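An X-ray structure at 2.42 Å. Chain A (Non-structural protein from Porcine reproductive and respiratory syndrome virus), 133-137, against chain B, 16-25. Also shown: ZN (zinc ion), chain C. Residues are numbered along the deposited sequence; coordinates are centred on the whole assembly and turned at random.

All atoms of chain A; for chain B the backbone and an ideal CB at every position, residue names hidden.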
ATOM      1  N   GLY A 133     -10.994 -10.406  -7.756  1.00 48.42           N
ATOM      2  CA  GLY A 133     -10.871  -9.109  -8.392  1.00 47.02           C
ATOM      3  C   GLY A 133      -9.785  -8.272  -7.740  1.00 47.39           C
ATOM      4  O   GLY A 133      -9.095  -8.740  -6.839  1.00 48.05           O
ATOM      5  N   PRO A 134      -9.621  -7.016  -8.164  1.00 46.69           N
ATOM      6  CA  PRO A 134      -8.602  -6.123  -7.609  1.00 45.81           C
ATOM      7  C   PRO A 134      -8.837  -5.728  -6.151  1.00 43.79           C
ATOM      8  O   PRO A 134      -9.965  -5.515  -5.727  1.00 42.54           O
ATOM      9  CB  PRO A 134      -8.667  -4.900  -8.531  1.00 46.83           C
ATOM     10  CG  PRO A 134      -9.380  -5.392  -9.762  1.00 48.85           C
ATOM     11  CD  PRO A 134     -10.396  -6.332  -9.210  1.00 47.30           C
ATOM     12  N   VAL A 135      -7.755  -5.639  -5.386  1.00 43.78           N
ATOM     13  CA  VAL A 135      -7.837  -5.224  -3.990  1.00 43.56           C
ATOM     14  C   VAL A 135      -6.891  -4.049  -3.799  1.00 43.43           C
ATOM     15  O   VAL A 135      -5.710  -4.127  -4.134  1.00 43.50           O
ATOM     16  CB  VAL A 135      -7.424  -6.336  -3.014  1.00 41.87           C
ATOM     17  CG1 VAL A 135      -7.424  -5.786  -1.573  1.00 38.34           C
ATOM     18  CG2 VAL A 135      -8.387  -7.506  -3.131  1.00 38.95           C
ATOM     19  N   PRO A 136      -7.401  -2.937  -3.258  1.00 43.19           N
ATOM     20  CA  PRO A 136      -6.549  -1.764  -3.046  1.00 42.29           C
ATOM     21  C   PRO A 136      -5.667  -1.890  -1.807  1.00 42.27           C
ATOM     22  O   PRO A 136      -5.948  -2.682  -0.907  1.00 41.71           O
ATOM     23  CB  PRO A 136      -7.562  -0.641  -2.914  1.00 41.74           C
ATOM     24  CG  PRO A 136      -8.674  -1.324  -2.149  1.00 42.99           C
ATOM     25  CD  PRO A 136      -8.793  -2.668  -2.846  1.00 41.77           C
ATOM     26  N   GLY A 137      -4.591  -1.113  -1.780  1.00 41.00           N
ATOM     27  CA  GLY A 137      -3.707  -1.118  -0.634  1.00 39.50           C
ATOM     28  C   GLY A 137      -2.750  -2.279  -0.492  1.00 38.78           C
ATOM     29  O   GLY A 137      -2.538  -3.052  -1.417  1.00 38.88           O
TER
ATOM     30  N   UNK B  16     -16.625   7.191  -5.805  1.00 49.35           N
ATOM     31  CA  UNK B  16     -15.497   6.423  -6.285  1.00 47.50           C
ATOM     32  C   UNK B  16     -14.134   7.008  -5.903  1.00 46.62           C
ATOM     33  O   UNK B  16     -14.009   8.205  -5.649  1.00 47.02           O
ATOM     34  CB  UNK B  16     -15.589   6.299  -7.807  1.00 47.50           C
ATOM     35  N   UNK B  17     -13.121   6.149  -5.856  1.00 45.89           N
ATOM     36  CA  UNK B  17     -11.754   6.575  -5.564  1.00 45.62           C
ATOM     37  C   UNK B  17     -10.828   5.808  -6.498  1.00 46.38           C
ATOM     38  O   UNK B  17     -11.226   4.801  -7.072  1.00 47.73           O
ATOM     39  CB  UNK B  17     -11.388   6.337  -4.098  1.00 45.62           C
ATOM     40  N   UNK B  18      -9.608   6.296  -6.678  1.00 47.26           N
ATOM     41  CA  UNK B  18      -8.658   5.634  -7.563  1.00 47.43           C
ATOM     42  C   UNK B  18      -7.398   5.182  -6.822  1.00 48.96           C
ATOM     43  O   UNK B  18      -6.744   5.975  -6.142  1.00 51.56           O
ATOM     44  CB  UNK B  18      -8.277   6.570  -8.712  1.00 47.43           C
ATOM     45  N   UNK B  19      -7.084   3.892  -6.942  1.00 49.77           N
ATOM     46  CA  UNK B  19      -5.904   3.287  -6.314  1.00 50.07           C
ATOM     47  C   UNK B  19      -5.133   2.637  -7.454  1.00 51.92           C
ATOM     48  O   UNK B  19      -5.685   1.841  -8.219  1.00 50.99           O
ATOM     49  CB  UNK B  19      -6.271   2.280  -5.222  1.00 50.07           C
ATOM     50  N   UNK B  20      -3.853   2.978  -7.564  1.00 54.16           N
ATOM     51  CA  UNK B  20      -3.029   2.488  -8.657  1.00 55.18           C
ATOM     52  C   UNK B  20      -3.843   2.693  -9.938  1.00 54.73           C
ATOM     53  O   UNK B  20      -4.283   3.808 -10.213  1.00 54.95           O
ATOM     54  CB  UNK B  20      -2.633   1.023  -8.459  1.00 55.18           C
ATOM     55  N   UNK B  21      -4.070   1.654 -10.722  1.00 53.19           N
ATOM     56  CA  UNK B  21      -4.844   1.868 -11.933  1.00 54.38           C
ATOM     57  C   UNK B  21      -6.351   1.912 -11.724  1.00 54.05           C
ATOM     58  O   UNK B  21      -7.025   2.823 -12.202  1.00 53.80           O
ATOM     59  CB  UNK B  21      -4.513   0.765 -12.941  1.00 54.38           C
ATOM     60  N   UNK B  22      -6.855   0.920 -10.987  1.00 54.71           N
ATOM     61  CA  UNK B  22      -8.273   0.735 -10.682  1.00 54.20           C
ATOM     62  C   UNK B  22      -9.102   1.837 -10.038  1.00 53.06           C
ATOM     63  O   UNK B  22      -8.653   2.582  -9.170  1.00 52.23           O
ATOM     64  CB  UNK B  22      -8.376  -0.480  -9.758  1.00 54.20           C
ATOM     65  N   UNK B  23     -10.351   1.875 -10.478  1.00 51.11           N
ATOM     66  CA  UNK B  23     -11.361   2.781  -9.982  1.00 48.38           C
ATOM     67  C   UNK B  23     -12.101   1.855  -9.020  1.00 47.65           C
ATOM     68  O   UNK B  23     -12.514   0.760  -9.404  1.00 47.44           O
ATOM     69  CB  UNK B  23     -12.242   3.396 -11.071  1.00 48.38           C
ATOM     70  N   UNK B  24     -12.229   2.264  -7.764  1.00 47.57           N
ATOM     71  CA  UNK B  24     -12.913   1.439  -6.770  1.00 46.13           C
ATOM     72  C   UNK B  24     -14.099   2.180  -6.181  1.00 45.47           C
ATOM     73  O   UNK B  24     -14.147   3.405  -6.202  1.00 45.70           O
ATOM     74  CB  UNK B  24     -11.948   1.022  -5.658  1.00 46.13           C
ATOM     75  N   UNK B  25     -15.047   1.424  -5.643  1.00 45.70           N
ATOM     76  CA  UNK B  25     -16.226   1.999  -5.028  1.00 46.12           C
ATOM     77  C   UNK B  25     -15.930   2.340  -3.575  1.00 47.66           C
ATOM     78  O   UNK B  25     -15.326   1.552  -2.851  1.00 48.42           O
ATOM     79  CB  UNK B  25     -17.415   1.041  -5.130  1.00 46.12           C
TER
HETATM   80 ZN    ZN C 182     -19.916  -0.641  -4.389  1.00 68.71          ZN

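Chain A presents an extended, irregular segment in which Pro A134 and Pro A136 direct their rings toward chain B while Val A135 points away, so the surface on offer is apolar. The backbone of chain B doubles back on itself.

Position 16 has an extended backbone and a CB with nothing of chain A within reach; many residues, beta-branched ones included, would serve. It is Val B16. Position 17, also extended, points its CB toward chain A from too far for a small residue to touch it, so a long or aromatic side chain is needed to make contact. Phe B17, with chi1 in p, brings CE1 to 4.3 Å from CB of Pro A136, which lies at the edge of the ring. Its backbone N and O pair with O and N of position 24. Position 18, extended and out of reach, is Val B18, one of many residues that would fit.

At 19 the ideal CB already lies 3.9 Å from CB of Pro A136. A small apolar group suits this spacing, and Ala B19 makes the contact with its methyl alone.

Position 20 has a positive phi of 47°, which favours glycine, asparagine or aspartate without excluding others. Its CB points toward chain A but meets nothing there, so a polar residue is plausible; Glu B20 makes no contact with the segment. Position 21 is out of reach and would suit most residues. Gly B21 occupies it, although a CB would have room.

At 22 the ideal CB stands 4.6 Å from CB of Pro A134, so a medium or long side chain with an aliphatic portion could pack there. Gln B22 places CG 3.7 Å from that proline CB, while its OE1 accepts a weak hydrogen bond from the backbone N of position 23 (3.4 Å). Position 23, extended and out of reach, is compatible with a beta-branched residue and is Val B23.

Position 24 aims at the two prolines, with its ideal CB 5.3 Å from CG of Pro A136; a large flat side chain could span the gap. Tyr B24, chi1 in m, receives CB of Pro A136 over one face, 3.9 Å from the ring centroid, in a CH-pi contact. Its OH reaches 3.2 Å from CB of Pro A134 but forms no hydrogen bond with the segment.

Position 25 faces the zinc instead of chain A, which suggests cysteine or histidine; Cys B25 binds ZN through SG at 2.4 Å.

Chain B 16-25: VFVAEGQVYC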
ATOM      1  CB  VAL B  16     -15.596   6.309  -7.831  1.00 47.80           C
ATOM      2  CG1 VAL B  16     -14.253   5.956  -8.423  1.00 48.74           C
ATOM      3  CG2 VAL B  16     -16.643   5.263  -8.207  1.00 46.15           C
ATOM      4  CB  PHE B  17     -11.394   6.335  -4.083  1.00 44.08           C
ATOM      5  CG  PHE B  17     -11.302   4.882  -3.676  1.00 43.45           C
ATOM      6  CD1 PHE B  17     -10.119   4.160  -3.857  1.00 42.93           C
ATOM      7  CD2 PHE B  17     -12.383   4.250  -3.048  1.00 42.24           C
ATOM      8  CE1 PHE B  17     -10.014   2.829  -3.410  1.00 40.97           C
ATOM      9  CE2 PHE B  17     -12.288   2.927  -2.601  1.00 38.95           C
ATOM     10  CZ  PHE B  17     -11.100   2.216  -2.780  1.00 40.17           C
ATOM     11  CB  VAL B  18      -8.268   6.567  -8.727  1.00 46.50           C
ATOM     12  CG1 VAL B  18      -7.449   5.819  -9.756  1.00 44.55           C
ATOM     13  CG2 VAL B  18      -9.513   7.130  -9.359  1.00 46.05           C
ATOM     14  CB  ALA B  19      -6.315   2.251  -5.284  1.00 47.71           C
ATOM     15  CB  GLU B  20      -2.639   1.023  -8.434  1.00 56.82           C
ATOM     16  CG  GLU B  20      -1.702   0.856  -7.233  1.00 60.52           C
ATOM     17  CD  GLU B  20      -0.737  -0.318  -7.363  1.00 63.30           C
ATOM     18  OE1 GLU B  20      -0.036  -0.404  -8.392  1.00 64.30           O
ATOM     19  OE2 GLU B  20      -0.667  -1.146  -6.429  1.00 65.45           O
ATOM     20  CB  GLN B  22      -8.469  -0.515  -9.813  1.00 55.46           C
ATOM     21  CG  GLN B  22      -8.580  -1.831 -10.562  1.00 56.98           C
ATOM     22  CD  GLN B  22      -9.696  -1.834 -11.581  1.00 56.80           C
ATOM     23  OE1 GLN B  22     -10.822  -1.386 -11.306  1.00 55.35           O
ATOM     24  NE2 GLN B  22      -9.399  -2.354 -12.770  1.00 56.91           N
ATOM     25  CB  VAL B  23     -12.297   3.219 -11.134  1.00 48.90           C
ATOM     26  CG1 VAL B  23     -13.462   4.016 -10.604  1.00 47.05           C
ATOM     27  CG2 VAL B  23     -11.519   4.047 -12.138  1.00 47.95           C
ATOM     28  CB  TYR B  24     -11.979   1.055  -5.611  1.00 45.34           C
ATOM     29  CG  TYR B  24     -10.831   0.114  -5.930  1.00 43.38           C
ATOM     30  CD1 TYR B  24      -9.583   0.602  -6.314  1.00 42.46           C
ATOM     31  CD2 TYR B  24     -10.984  -1.266  -5.797  1.00 44.05           C
ATOM     32  CE1 TYR B  24      -8.513  -0.263  -6.549  1.00 42.74           C
ATOM     33  CE2 TYR B  24      -9.925  -2.139  -6.032  1.00 42.31           C
ATOM     34  CZ  TYR B  24      -8.695  -1.635  -6.405  1.00 42.30           C
ATOM     35  OH  TYR B  24      -7.652  -2.506  -6.613  1.00 40.98           O
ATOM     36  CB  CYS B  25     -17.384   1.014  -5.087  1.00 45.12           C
ATOM     37  SG  CYS B  25     -18.790   1.501  -4.069  1.00 48.04           S
TER
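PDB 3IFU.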